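Local coordinates for protein angiotensin-converting enzyme (Anopheles gambiae, PDB 6S1Y) that probably acts as a zinc-dependent peptidase of the angiotensin-converting enzyme family, cleaving peptides at a metal centre that here holds a gamma-glutamyl ligand, at residues A[36-41]-A[338-343]; A[398-403]-A[529-534]; A[227-232]-A[262-267]. All blocks are in the same frame, centred on the assembly; numbering follows the deposited sequence. Where two conformers were deposited one is given.

Interaction 1 of 3, residues A[36-41]-A[338-343]; sequences AAWEYG and DVRIKQ
Trp38 and Gly41 on the long helix 12-42 face Arg340 and Lys342 on strand 339-342, the two short segments running nearly parallel, with axes 11.0 Å apart at closest and inclined by 21°. Side chains bridge the separation. Trp38, its CG anti to the backbone N (chi1 169°), turns one face of its indole to the extended Arg340. The CD of Arg340 sits over the six-membered ring, a CH-pi contact 4.1 Å from the centroid, while CZ stands 4.7 Å from the centroid of the five-membered ring in a cation-pi contact, and NH1 lies over the same face, nearest Trp38 NE1; the guanidinium plane is turned 69° from the indole. That guanidinium is gripped side-on by Asp338, NE to OD1 and NH2 to OD2, the second bond almost straight. Lys342 CB packs obliquely against the indole. Its chain bends so that NZ makes a weak hydrogen bond to Gly41 O at 3.4 Å; NZ also donates to Val325 O. Trp331 and Phe333, on or just after the antiparallel partner strand, meet Trp38 edge-to-face. The buried guanidinium probably has its charge offset by Asp338 and eased by the pi systems of Trp38 and Phe333.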
loop_
_atom_site.group_PDB
_atom_site.type_symbol
_atom_site.label_atom_id
_atom_site.label_comp_id
_atom_site.label_asym_id
_atom_site.label_seq_id
_atom_site.Cartn_x
_atom_site.Cartn_y
_atom_site.Cartn_z
ATOM N N ALA A 36 -12.055 18.569 -6.404
ATOM C CA ALA A 36 -11.960 19.350 -5.180
ATOM C C ALA A 36 -11.073 18.658 -4.154
ATOM O O ALA A 36 -10.349 19.330 -3.408
ATOM C CB ALA A 36 -13.360 19.604 -4.620
ATOM N N ALA A 37 -11.101 17.318 -4.113
ATOM C CA ALA A 37 -10.233 16.584 -3.193
ATOM C C ALA A 37 -8.767 16.752 -3.573
ATOM O O ALA A 37 -7.904 16.917 -2.703
ATOM C CB ALA A 37 -10.629 15.107 -3.175
ATOM N N TRP A 38 -8.466 16.748 -4.867
ATOM C CA TRP A 38 -7.100 17.012 -5.303
ATOM C C TRP A 38 -6.611 18.375 -4.829
ATOM O O TRP A 38 -5.466 18.510 -4.372
ATOM C CB TRP A 38 -7.024 16.921 -6.820
ATOM C CG TRP A 38 -5.752 17.415 -7.381
ATOM C CD1 TRP A 38 -5.477 18.692 -7.789
ATOM C CD2 TRP A 38 -4.563 16.649 -7.626
ATOM N NE1 TRP A 38 -4.192 18.763 -8.273
ATOM C CE2 TRP A 38 -3.609 17.527 -8.187
ATOM C CE3 TRP A 38 -4.216 15.304 -7.436
ATOM C CZ2 TRP A 38 -2.324 17.109 -8.548
ATOM C CZ3 TRP A 38 -2.933 14.886 -7.805
ATOM C CH2 TRP A 38 -2.006 15.788 -8.345
ATOM N N GLU A 39 -7.446 19.407 -4.952
ATOM C CA GLU A 39 -7.003 20.746 -4.584
ATOM C C GLU A 39 -6.676 20.818 -3.096
ATOM O O GLU A 39 -5.667 21.411 -2.692
ATOM C CB GLU A 39 -8.072 21.770 -4.959
ATOM C CG GLU A 39 -8.125 22.074 -6.457
ATOM C CD GLU A 39 -6.836 22.708 -6.963
ATOM O OE1 GLU A 39 -6.296 22.247 -7.995
ATOM O OE2 GLU A 39 -6.352 23.658 -6.308
ATOM N N TYR A 40 -7.507 20.205 -2.261
ATOM C CA TYR A 40 -7.176 20.123 -0.852
ATOM C C TYR A 40 -5.911 19.298 -0.650
ATOM O O TYR A 40 -4.968 19.734 0.030
ATOM C CB TYR A 40 -8.367 19.547 -0.090
ATOM C CG TYR A 40 -8.146 19.462 1.388
ATOM C CD1 TYR A 40 -7.950 20.613 2.145
ATOM C CD2 TYR A 40 -8.129 18.231 2.039
ATOM C CE1 TYR A 40 -7.736 20.540 3.502
ATOM C CE2 TYR A 40 -7.932 18.153 3.396
ATOM C CZ TYR A 40 -7.738 19.310 4.124
ATOM O OH TYR A 40 -7.525 19.236 5.479
ATOM N N GLY A 41 -5.850 18.112 -1.263
ATOM C CA GLY A 41 -4.684 17.261 -1.083
ATOM C C GLY A 41 -3.389 17.967 -1.416
ATOM O O GLY A 41 -2.360 17.729 -0.768
ATOM N N ASP A 338 -6.946 12.380 -18.074
ATOM C CA ASP A 338 -6.607 13.252 -16.948
ATOM C C ASP A 338 -6.301 12.335 -15.767
ATOM O O ASP A 338 -7.209 11.867 -15.056
ATOM C CB ASP A 338 -7.703 14.257 -16.641
ATOM C CG ASP A 338 -7.279 15.261 -15.565
ATOM O OD1 ASP A 338 -6.118 15.186 -15.085
ATOM O OD2 ASP A 338 -8.123 16.115 -15.187
ATOM N N VAL A 339 -5.012 12.066 -15.586
ATOM C CA VAL A 339 -4.501 11.169 -14.560
ATOM C C VAL A 339 -3.259 11.820 -13.978
ATOM O O VAL A 339 -2.457 12.410 -14.717
ATOM C CB VAL A 339 -4.196 9.764 -15.133
ATOM C CG1 VAL A 339 -5.495 9.070 -15.561
ATOM C CG2 VAL A 339 -3.224 9.845 -16.301
ATOM N N ARG A 340 -3.102 11.733 -12.654
ATOM C CA ARG A 340 -2.051 12.506 -12.014
ATOM C C ARG A 340 -1.472 11.780 -10.808
ATOM O O ARG A 340 -2.171 11.068 -10.085
ATOM C CB ARG A 340 -2.554 13.883 -11.553
ATOM C CG ARG A 340 -3.430 14.593 -12.549
ATOM C CD ARG A 340 -3.841 15.970 -12.053
ATOM N NE ARG A 340 -5.078 16.409 -12.695
ATOM C CZ ARG A 340 -5.726 17.527 -12.391
ATOM N NH1 ARG A 340 -5.249 18.333 -11.461
ATOM N NH2 ARG A 340 -6.856 17.826 -13.017
ATOM N N ILE A 341 -0.188 12.028 -10.578
ATOM C CA ILE A 341 0.511 11.565 -9.394
ATOM C C ILE A 341 0.915 12.777 -8.581
ATOM O O ILE A 341 1.363 13.791 -9.133
ATOM C CB ILE A 341 1.737 10.699 -9.767
ATOM C CG1 ILE A 341 1.255 9.324 -10.232
ATOM C CG2 ILE A 341 2.720 10.615 -8.599
ATOM C CD1 ILE A 341 2.352 8.405 -10.797
ATOM N N LYS A 342 0.768 12.667 -7.268
ATOM C CA LYS A 342 1.277 13.650 -6.323
ATOM C C LYS A 342 2.260 12.896 -5.435
ATOM O O LYS A 342 1.860 12.036 -4.639
ATOM C CB LYS A 342 0.140 14.282 -5.520
ATOM C CG LYS A 342 0.596 15.276 -4.471
ATOM C CD LYS A 342 -0.566 16.175 -4.011
ATOM C CE LYS A 342 -1.771 15.372 -3.516
ATOM N NZ LYS A 342 -1.548 14.768 -2.179
ATOM N N GLN A 343 3.543 13.191 -5.595
ATOM C CA GLN A 343 4.592 12.480 -4.889
ATOM C C GLN A 343 5.708 13.448 -4.551
ATOM O O GLN A 343 6.181 14.190 -5.423
ATOM C CB GLN A 343 5.140 11.316 -5.726
ATOM C CG GLN A 343 6.146 10.447 -4.971
ATOM C CD GLN A 343 6.507 9.171 -5.713
ATOM O OE1 GLN A 343 5.773 8.704 -6.581
ATOM N NE2 GLN A 343 7.656 8.595 -5.363
#

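Interaction 2 of 3, residues A[398-403]-A[529-534]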
loop_
_atom_site.group_PDB
_atom_site.type_symbol
_atom_site.label_atom_id
_atom_site.label_comp_id
_atom_site.label_asym_id
_atom_site.label_seq_id
_atom_site.Cartn_x
_atom_site.Cartn_y
_atom_site.Cartn_z
ATOM N N PRO A 398 19.119 -7.916 -10.472
ATOM C CA PRO A 398 20.416 -7.503 -11.019
ATOM C C PRO A 398 20.417 -7.410 -12.536
ATOM O O PRO A 398 20.991 -6.474 -13.095
ATOM C CB PRO A 398 21.366 -8.591 -10.504
ATOM C CG PRO A 398 20.731 -9.093 -9.275
ATOM C CD PRO A 398 19.243 -9.059 -9.548
ATOM N N LYS A 399 19.761 -8.348 -13.219
ATOM C CA LYS A 399 19.671 -8.306 -14.678
ATOM C C LYS A 399 19.214 -6.932 -15.172
ATOM O O LYS A 399 19.908 -6.280 -15.955
ATOM C CB LYS A 399 18.710 -9.403 -15.142
ATOM C CG LYS A 399 18.403 -9.411 -16.611
ATOM C CD LYS A 399 17.339 -10.469 -16.923
ATOM C CE LYS A 399 17.877 -11.882 -16.715
ATOM N NZ LYS A 399 16.781 -12.896 -16.743
ATOM N N HIS A 400 18.050 -6.469 -14.707
ATOM C CA HIS A 400 17.501 -5.212 -15.206
ATOM C C HIS A 400 18.368 -4.024 -14.814
ATOM O O HIS A 400 18.632 -3.133 -15.639
ATOM C CB HIS A 400 16.079 -5.022 -14.682
ATOM C CG HIS A 400 15.367 -3.855 -15.289
ATOM N ND1 HIS A 400 14.630 -3.957 -16.450
ATOM C CD2 HIS A 400 15.298 -2.556 -14.910
ATOM C CE1 HIS A 400 14.130 -2.770 -16.758
ATOM N NE2 HIS A 400 14.524 -1.904 -15.841
ATOM N N LEU A 401 18.817 -3.979 -13.563
ATOM C CA LEU A 401 19.622 -2.848 -13.121
ATOM C C LEU A 401 20.920 -2.755 -13.903
ATOM O O LEU A 401 21.479 -1.665 -14.050
ATOM C CB LEU A 401 19.912 -2.975 -11.629
ATOM C CG LEU A 401 18.654 -3.031 -10.753
ATOM C CD1 LEU A 401 18.979 -3.537 -9.358
ATOM C CD2 LEU A 401 17.988 -1.640 -10.726
ATOM N N LYS A 402 21.434 -3.891 -14.383
ATOM C CA LYS A 402 22.615 -3.858 -15.245
ATOM C C LYS A 402 22.257 -3.297 -16.620
ATOM O O LYS A 402 22.933 -2.394 -17.122
ATOM C CB LYS A 402 23.232 -5.256 -15.344
ATOM C CG LYS A 402 24.169 -5.591 -14.181
ATOM C CD LYS A 402 25.081 -6.784 -14.476
ATOM C CE LYS A 402 24.435 -8.105 -14.090
ATOM N NZ LYS A 402 24.925 -9.238 -14.940
ATOM N N LYS A 403 21.158 -3.773 -17.211
ATOM C CA LYS A 403 20.677 -3.224 -18.477
ATOM C C LYS A 403 20.668 -1.695 -18.460
ATOM O O LYS A 403 21.281 -1.045 -19.310
ATOM C CB LYS A 403 19.267 -3.739 -18.778
ATOM C CG LYS A 403 19.193 -5.107 -19.421
ATOM C CD LYS A 403 17.734 -5.536 -19.628
ATOM C CE LYS A 403 17.628 -7.055 -19.826
ATOM N NZ LYS A 403 16.270 -7.593 -19.507
ATOM N N ASN A 529 15.249 -13.988 -10.817
ATOM C CA ASN A 529 16.086 -13.314 -11.807
ATOM C C ASN A 529 15.333 -12.975 -13.092
ATOM O O ASN A 529 15.969 -12.645 -14.098
ATOM C CB ASN A 529 17.334 -14.157 -12.126
ATOM C CG ASN A 529 17.008 -15.505 -12.764
ATOM O OD1 ASN A 529 15.867 -15.768 -13.157
ATOM N ND2 ASN A 529 18.018 -16.370 -12.867
ATOM N N CYS A 530 14.000 -13.027 -13.079
ATOM C CA CYS A 530 13.202 -12.739 -14.266
ATOM C C CYS A 530 13.033 -11.242 -14.479
ATOM O O CYS A 530 12.691 -10.513 -13.546
ATOM C CB CYS A 530 11.816 -13.369 -14.147
ATOM S SG CYS A 530 10.505 -12.299 -14.916
ATOM N N ASP A 531 13.232 -10.791 -15.719
ATOM C CA ASP A 531 12.962 -9.414 -16.129
ATOM C C ASP A 531 11.997 -9.437 -17.313
ATOM O O ASP A 531 12.333 -9.966 -18.379
ATOM C CB ASP A 531 14.259 -8.695 -16.502
ATOM C CG ASP A 531 14.048 -7.226 -16.805
ATOM O OD1 ASP A 531 12.934 -6.740 -16.549
ATOM O OD2 ASP A 531 14.985 -6.541 -17.285
ATOM N N ILE A 532 10.802 -8.861 -17.137
ATOM C CA ILE A 532 9.825 -8.849 -18.219
ATOM C C ILE A 532 9.923 -7.573 -19.050
ATOM O O ILE A 532 9.031 -7.277 -19.855
ATOM C CB ILE A 532 8.387 -9.012 -17.700
ATOM C CG1 ILE A 532 7.935 -7.764 -16.932
ATOM C CG2 ILE A 532 8.268 -10.248 -16.852
ATOM C CD1 ILE A 532 6.462 -7.815 -16.568
ATOM N N TYR A 533 10.978 -6.794 -18.841
ATOM C CA TYR A 533 11.233 -5.624 -19.677
ATOM C C TYR A 533 11.283 -6.006 -21.157
ATOM O O TYR A 533 12.038 -6.900 -21.554
ATOM C CB TYR A 533 12.559 -4.983 -19.237
ATOM C CG TYR A 533 12.936 -3.685 -19.923
ATOM C CD1 TYR A 533 12.110 -2.569 -19.861
ATOM C CD2 TYR A 533 14.146 -3.564 -20.609
ATOM C CE1 TYR A 533 12.471 -1.359 -20.493
ATOM C CE2 TYR A 533 14.520 -2.369 -21.235
ATOM C CZ TYR A 533 13.682 -1.272 -21.172
ATOM O OH TYR A 533 14.070 -0.098 -21.791
ATOM N N GLN A 534 10.472 -5.311 -21.968
ATOM C CA GLN A 534 10.393 -5.459 -23.426
ATOM C C GLN A 534 9.675 -6.726 -23.850
ATOM O O GLN A 534 9.883 -7.203 -24.961
ATOM C CB GLN A 534 11.777 -5.433 -24.098
ATOM C CG GLN A 534 12.544 -4.163 -23.804
ATOM C CD GLN A 534 13.955 -4.168 -24.343
ATOM O OE1 GLN A 534 14.697 -5.147 -24.202
ATOM N NE2 GLN A 534 14.349 -3.052 -24.945
HETATM O O HOH W 1 14.716 -7.348 -22.193
#
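His400, on the short helix 398-403, meets Asp531 and Tyr533 of the loop 529-534 with almost every atom along one side of its side chain. CB already lies 3.2 Å from Asp531 OD2. The first torsion puts CG anti to the backbone N (chi1 -172°), and the imidazole crosses the carboxylate at about a right angle. ND1 then donates to Asp531 OD2 at 2.7 Å, the acceptor lying close to the ring plane and being met on the syn side but somewhat out of the carboxylate plane. Beyond ND1, CE1 comes down over one face of Tyr533, 3.5 Å from CG, in a T-shaped stack whose planes stand at 89°. Gln534 CG lies over the opposite face of the phenol ring, near its rim.

Asp531 shapes the loop as well as receiving the helix. Its OD1 accepts from Tyr533 N to close an Asx turn, and Cys530 just before it is tied by a disulfide to Cys512 on helix 495-514, so the loop is tied both to that helix and to helix 398-403. Phe296 of helix 286-299 packs against both His400 and Tyr533.

Two lysines flank the histidine. Lys403 reaches Asp531 tip to tip, its NZ forming a salt bridge to OD2 at 2.8 Å from above the carboxylate plane, on the face opposite ND1, so that a single oxygen takes two donors. A water links the same NZ to Tyr533 O and Gln534 OE1. Lys399 crosses Asp531 at a slant, CD lying 3.6 Å from its CB, and bends at chi3 (-68°) before NZ donates to Asn529 O at 2.8 Å. The same NZ makes a salt bridge to Glu517, whose carboxylate also accepts from Asp531 N.

Interaction 3 of 3, residues A[227-232]-A[262-267]; sequences YKLRQK and DFTTPF
Lys228 and Thr264 bring their backbones to within 5.7 Å, CA to CA, where helix 203-233 passes a loop that turns through a type I beta turn from Asp262 to Thr265. Apolar contacts carry most of the join. The methylene CB of Lys228 rests on Thr264 CB at 3.8 Å, and the methyl CG2 of Thr264 touches both that Lys228 CB and Leu229 CD2, each at 4.0 Å. Leu229 crosses the threonine obliquely, and the same CD2 also approaches the edge of the Phe263 ring at CE2. On the more exposed side, Lys232 and Phe263 slide past each other in opposite directions. CG of Lys232 comes 3.6 Å from CZ of the phenyl ring of Phe263, at an oblique angle, with CB close behind it. Arg147 adds a cation-pi contact to the same ring.

Polar contacts are fewer, and no direct hydrogen bond joins the segments. The bent chain of Lys228 (chi3 -100°) brings CE to 3.5 Å from Thr264 O and close to Thr265 O, contacts of a methylene with carbonyl oxygens. Its NZ lies near a water that bridges to Pro266 O.

The threonine hydroxyls turn to other parts of the fold. Thr264 OG1 is hydrogen-bonded to Ile260 O and Tyr422 OH, and Thr265 OG1 to Asn419 OD1, while Pro266 packs on helix 414-429 and on Trp582 of helix 577-590. The loop thus lies between helix 203-233 and helix 414-429 and touches both. Chemically its two sides differ: toward helix 203-233 methyl and phenyl groups pack on the lysine stems, with carbonyl oxygens near Lys228 CE, whereas hydrogen bonds to Tyr422 and Asn419 and a salt bridge from Asp262 to Arg423 join it to helix 414-429.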
loop_
_atom_site.group_PDB
_atom_site.type_symbol
_atom_site.label_atom_id
_atom_site.label_comp_id
_atom_site.label_asym_id
_atom_site.label_seq_id
_atom_site.Cartn_x
_atom_site.Cartn_y
_atom_site.Cartn_z
ATOM N N TYR A 227 19.378 -11.046 15.298
ATOM C CA TYR A 227 20.740 -11.433 15.631
ATOM C C TYR A 227 21.744 -10.388 15.152
ATOM O O TYR A 227 22.660 -10.009 15.896
ATOM C CB TYR A 227 21.032 -12.807 15.031
ATOM C CG TYR A 227 22.476 -13.212 15.140
ATOM C CD1 TYR A 227 23.405 -12.862 14.152
ATOM C CD2 TYR A 227 22.911 -13.954 16.211
ATOM C CE1 TYR A 227 24.737 -13.232 14.264
ATOM C CE2 TYR A 227 24.218 -14.340 16.331
ATOM C CZ TYR A 227 25.124 -13.978 15.371
ATOM O OH TYR A 227 26.408 -14.370 15.546
ATOM N N LYS A 228 21.593 -9.901 13.904
ATOM C CA LYS A 228 22.556 -8.935 13.364
ATOM C C LYS A 228 22.423 -7.575 14.043
ATOM O O LYS A 228 23.425 -6.902 14.296
ATOM C CB LYS A 228 22.382 -8.776 11.852
ATOM C CG LYS A 228 22.631 -10.024 11.054
ATOM C CD LYS A 228 24.105 -10.481 11.091
ATOM C CE LYS A 228 24.858 -10.053 9.835
ATOM N NZ LYS A 228 26.266 -10.493 9.908
ATOM N N LEU A 229 21.207 -7.129 14.332
ATOM C CA LEU A 229 21.073 -5.846 15.027
ATOM C C LEU A 229 21.704 -5.913 16.420
ATOM O O LEU A 229 22.306 -4.943 16.888
ATOM C CB LEU A 229 19.615 -5.444 15.133
ATOM C CG LEU A 229 18.943 -5.024 13.836
ATOM C CD1 LEU A 229 17.458 -4.889 14.077
ATOM C CD2 LEU A 229 19.501 -3.695 13.331
ATOM N N ARG A 230 21.593 -7.059 17.089
ATOM C CA ARG A 230 22.210 -7.200 18.399
ATOM C C ARG A 230 23.733 -7.200 18.310
ATOM O O ARG A 230 24.394 -6.666 19.200
ATOM C CB ARG A 230 21.716 -8.490 19.080
ATOM C CG ARG A 230 22.345 -8.748 20.399
ATOM C CD ARG A 230 21.610 -9.872 21.159
ATOM N NE ARG A 230 22.291 -10.221 22.406
ATOM C CZ ARG A 230 23.360 -11.018 22.458
ATOM N NH1 ARG A 230 23.863 -11.548 21.347
ATOM N NH2 ARG A 230 23.938 -11.288 23.619
ATOM N N GLN A 231 24.316 -7.835 17.286
ATOM C CA GLN A 231 25.768 -7.770 17.118
ATOM C C GLN A 231 26.221 -6.333 16.853
ATOM O O GLN A 231 27.260 -5.903 17.357
ATOM C CB GLN A 231 26.222 -8.686 15.983
ATOM C CG GLN A 231 26.041 -10.181 16.250
ATOM C CD GLN A 231 26.912 -10.688 17.381
ATOM O OE1 GLN A 231 28.116 -10.501 17.375
ATOM N NE2 GLN A 231 26.300 -11.364 18.349
ATOM N N LYS A 232 25.436 -5.568 16.089
ATOM C CA LYS A 232 25.801 -4.195 15.743
ATOM C C LYS A 232 25.560 -3.226 16.900
ATOM O O LYS A 232 26.411 -2.381 17.187
ATOM C CB LYS A 232 25.021 -3.740 14.498
ATOM C CG LYS A 232 25.861 -3.621 13.204
ATOM C CD LYS A 232 26.599 -4.914 12.837
ATOM C CE LYS A 232 25.656 -5.983 12.241
ATOM N NZ LYS A 232 26.170 -7.380 12.404
ATOM N N ASP A 262 21.578 -3.399 3.911
ATOM C CA ASP A 262 23.031 -3.466 3.803
ATOM C C ASP A 262 23.676 -3.537 5.176
ATOM O O ASP A 262 24.632 -4.288 5.373
ATOM C CB ASP A 262 23.578 -2.261 3.028
ATOM C CG ASP A 262 23.253 -2.326 1.543
ATOM O OD1 ASP A 262 22.710 -3.363 1.082
ATOM O OD2 ASP A 262 23.525 -1.339 0.831
ATOM N N PHE A 263 23.185 -2.734 6.118
ATOM C CA PHE A 263 23.642 -2.744 7.510
ATOM C C PHE A 263 23.619 -4.140 8.138
ATOM O O PHE A 263 24.431 -4.429 9.018
ATOM C CB PHE A 263 22.717 -1.789 8.284
ATOM C CG PHE A 263 23.177 -1.439 9.653
ATOM C CD1 PHE A 263 24.390 -0.798 9.848
ATOM C CD2 PHE A 263 22.357 -1.689 10.758
ATOM C CE1 PHE A 263 24.808 -0.449 11.125
ATOM C CE2 PHE A 263 22.766 -1.343 12.031
ATOM C CZ PHE A 263 23.993 -0.728 12.220
ATOM N N THR A 264 22.703 -5.019 7.716
ATOM C CA THR A 264 22.578 -6.330 8.332
ATOM C C THR A 264 22.770 -7.486 7.355
ATOM O O THR A 264 22.436 -8.620 7.688
ATOM C CB THR A 264 21.216 -6.464 9.015
ATOM O OG1 THR A 264 20.174 -6.328 8.032
ATOM C CG2 THR A 264 21.043 -5.407 10.091
ATOM N N THR A 265 23.373 -7.242 6.192
ATOM C CA THR A 265 23.361 -8.229 5.130
ATOM C C THR A 265 24.313 -9.382 5.435
ATOM O O THR A 265 25.319 -9.218 6.140
ATOM C CB THR A 265 23.726 -7.577 3.788
ATOM O OG1 THR A 265 23.364 -8.447 2.703
ATOM C CG2 THR A 265 25.230 -7.265 3.676
ATOM N N PRO A 266 24.035 -10.563 4.899
ATOM C CA PRO A 266 24.913 -11.714 5.184
ATOM C C PRO A 266 26.359 -11.525 4.757
ATOM O O PRO A 266 27.268 -11.978 5.466
ATOM C CB PRO A 266 24.236 -12.850 4.412
ATOM C CG PRO A 266 22.795 -12.504 4.427
ATOM C CD PRO A 266 22.777 -10.975 4.253
ATOM N N PHE A 267 26.612 -10.886 3.615
ATOM C CA PHE A 267 27.945 -10.845 3.009
ATOM C C PHE A 267 28.234 -9.399 2.635
ATOM O O PHE A 267 28.178 -9.014 1.455
ATOM C CB PHE A 267 28.026 -11.814 1.828
ATOM C CG PHE A 267 27.773 -13.254 2.237
ATOM C CD1 PHE A 267 28.703 -13.929 3.000
ATOM C CD2 PHE A 267 26.606 -13.894 1.901
ATOM C CE1 PHE A 267 28.479 -15.230 3.424
ATOM C CE2 PHE A 267 26.360 -15.196 2.310
ATOM C CZ PHE A 267 27.304 -15.870 3.073
HETATM O O HOH W 2 27.668 -11.198 7.844
#

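The three contacts are separate sites in one largely helical chain. Interaction 1 lies closest to the active site: the side chain of Lys342 is about 7 Å from the bound gamma-glutamyl ligand, and Ile341 packs on Glu358 and Ile362 of helix 349-368, which carries the zinc ligands His357 and His361. Interaction 2 lies about 16 Å from interaction 1 by nearest atoms. Its Asp531 touches Ser394 on helix 381-395, the helix that supplies the third zinc ligand, Glu385. Interaction 3 is on the opposite side of the chain's centre from interaction 1, their centres 40 Å apart, and about 11 Å from interaction 2 by nearest atoms.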